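Local coordinates for penicillin-binding protein activator LpoA (Escherichia coli, PDB 6DR3), which regulates peptidoglycan synthesis as an outer-membrane lipoprotein that stimulates the transpeptidase activity of PBP1a, represented here by its amino-terminal domain of TPR-like helical motifs, at residues Glu78-Ala82 with Gln83-Ala87. Numbering follows the deposited sequence.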
loop_
_atom_site.group_PDB
_atom_site.type_symbol
_atom_site.label_atom_id
_atom_site.label_comp_id
_atom_site.label_asym_id
_atom_site.label_seq_id
_atom_site.Cartn_x
_atom_site.Cartn_y
_atom_site.Cartn_z
ATOM N N GLU A 78 2.455 -11.847 -2.442
ATOM C CA GLU A 78 2.515 -11.657 -0.998
ATOM C C GLU A 78 3.273 -12.793 -0.327
ATOM O O GLU A 78 4.007 -12.573 0.644
ATOM C CB GLU A 78 1.099 -11.534 -0.433
ATOM C CG GLU A 78 0.317 -10.363 -1.015
ATOM C CD GLU A 78 -1.093 -10.251 -0.457
ATOM O OE1 GLU A 78 -1.697 -11.298 -0.143
ATOM O OE2 GLU A 78 -1.597 -9.114 -0.329
ATOM N N ILE A 79 3.116 -14.019 -0.833
ATOM C CA ILE A 79 3.838 -15.156 -0.268
ATOM C C ILE A 79 5.339 -14.994 -0.487
ATOM O O ILE A 79 6.140 -15.176 0.437
ATOM C CB ILE A 79 3.308 -16.474 -0.866
ATOM C CG1 ILE A 79 1.911 -16.766 -0.310
ATOM C CG2 ILE A 79 4.258 -17.642 -0.568
ATOM C CD1 ILE A 79 1.202 -17.941 -0.966
ATOM N N LYS A 80 5.744 -14.641 -1.708
ATOM C CA LYS A 80 7.170 -14.502 -1.991
ATOM C C LYS A 80 7.792 -13.379 -1.170
ATOM O O LYS A 80 8.946 -13.482 -0.739
ATOM C CB LYS A 80 7.392 -14.268 -3.484
ATOM C CG LYS A 80 7.183 -15.522 -4.316
ATOM C CD LYS A 80 7.719 -15.374 -5.725
ATOM C CE LYS A 80 7.502 -16.651 -6.523
ATOM N NZ LYS A 80 8.195 -17.819 -5.909
ATOM N N LEU A 81 7.047 -12.296 -0.942
ATOM C CA LEU A 81 7.546 -11.245 -0.062
ATOM C C LEU A 81 7.691 -11.757 1.366
ATOM O O LEU A 81 8.666 -11.433 2.054
ATOM C CB LEU A 81 6.619 -10.030 -0.111
ATOM C CG LEU A 81 6.648 -9.240 -1.424
ATOM C CD1 LEU A 81 5.507 -8.239 -1.474
ATOM C CD2 LEU A 81 7.984 -8.531 -1.604
ATOM N N ALA A 82 6.733 -12.564 1.828
ATOM C CA ALA A 82 6.842 -13.155 3.156
ATOM C C ALA A 82 8.043 -14.087 3.251
ATOM O O ALA A 82 8.668 -14.186 4.314
ATOM C CB ALA A 82 5.557 -13.907 3.503
ATOM N N GLN A 83 8.385 -14.768 2.159
ATOM C CA GLN A 83 9.554 -15.639 2.113
ATOM C C GLN A 83 10.849 -14.879 1.844
ATOM O O GLN A 83 11.879 -15.514 1.595
ATOM C CB GLN A 83 9.369 -16.714 1.039
ATOM C CG GLN A 83 8.185 -17.637 1.268
ATOM C CD GLN A 83 8.027 -18.672 0.168
ATOM O OE1 GLN A 83 7.773 -19.844 0.439
ATOM N NE2 GLN A 83 8.174 -18.240 -1.080
ATOM N N LYS A 84 10.821 -13.547 1.877
ATOM C CA LYS A 84 11.983 -12.713 1.582
ATOM C C LYS A 84 12.505 -12.926 0.165
ATOM O O LYS A 84 13.645 -12.560 -0.141
ATOM C CB LYS A 84 13.111 -12.949 2.594
ATOM C CG LYS A 84 12.936 -12.203 3.906
ATOM C CD LYS A 84 11.804 -12.773 4.744
ATOM C CE LYS A 84 11.731 -12.102 6.106
ATOM N NZ LYS A 84 12.995 -12.249 6.878
ATOM N N ASP A 85 11.694 -13.512 -0.715
ATOM C CA ASP A 85 12.069 -13.676 -2.120
ATOM C C ASP A 85 11.667 -12.418 -2.890
ATOM O O ASP A 85 10.774 -12.414 -3.739
ATOM C CB ASP A 85 11.425 -14.927 -2.701
ATOM C CG ASP A 85 11.881 -15.215 -4.118
ATOM O OD1 ASP A 85 12.730 -14.459 -4.635
ATOM O OD2 ASP A 85 11.394 -16.198 -4.715
ATOM N N PHE A 86 12.357 -11.324 -2.563
ATOM C CA PHE A 86 12.043 -10.038 -3.175
ATOM C C PHE A 86 12.278 -10.060 -4.679
ATOM O O PHE A 86 11.544 -9.407 -5.430
ATOM C CB PHE A 86 12.872 -8.932 -2.521
ATOM C CG PHE A 86 12.588 -8.752 -1.057
ATOM C CD1 PHE A 86 11.584 -7.897 -0.633
ATOM C CD2 PHE A 86 13.323 -9.441 -0.104
ATOM C CE1 PHE A 86 11.317 -7.732 0.714
ATOM C CE2 PHE A 86 13.061 -9.280 1.244
ATOM C CZ PHE A 86 12.056 -8.424 1.654
ATOM N N ALA A 87 13.290 -10.798 -5.141
ATOM C CA ALA A 87 13.536 -10.903 -6.576
ATOM C C ALA A 87 12.384 -11.615 -7.273
ATOM O O ALA A 87 11.912 -11.175 -8.327
ATOM C CB ALA A 87 14.854 -11.631 -6.829
HETATM O O HOH W 1 9.782 -18.464 -3.116
#
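Lys80 sets CG anti to the carbonyl carbon, beside the backbone N (chi1 -74°), then runs extended and bends only at its last torsion (chi4 -60°), while Asp85 turns CG anti to the backbone N (chi1 -175°). The two side chains lie side by side and point the same way. NZ of Lys80 is 3.8 Å from OD2 of Asp85, a long salt bridge. A water closes the gap: it donates to OD2 of Asp85 and weakly accepts from NZ of Lys80. The other carboxylate oxygen, OD1, takes the backbone N of Gly88, which makes Asp85 the N-cap of helix 86-93. Helix 66-82 ends just before this in a Schellman motif with Lys84, at positive phi, as the C' residue. Asp85 N donates to Lys80 O at 2.7 Å. Lys84 N donates to Leu81 O at 3.0 Å. One residue before Lys84, Gln83 N donates to Ile79 O at 2.9 Å, the last i to i-4 bond of the helix. The Gln83 side chain lies alongside Ile79, its CD 4.0 Å from Ile79 CG2. Both residues also touch Val54 of helix 50-58. On another side of the turn, Leu81 and Phe86 cross at about a right angle. CD2 of Leu81 meets the ring obliquely, 3.8 Å from CD1 of Phe86, and the Leu81 side chain also touches Ala89 of the next helix.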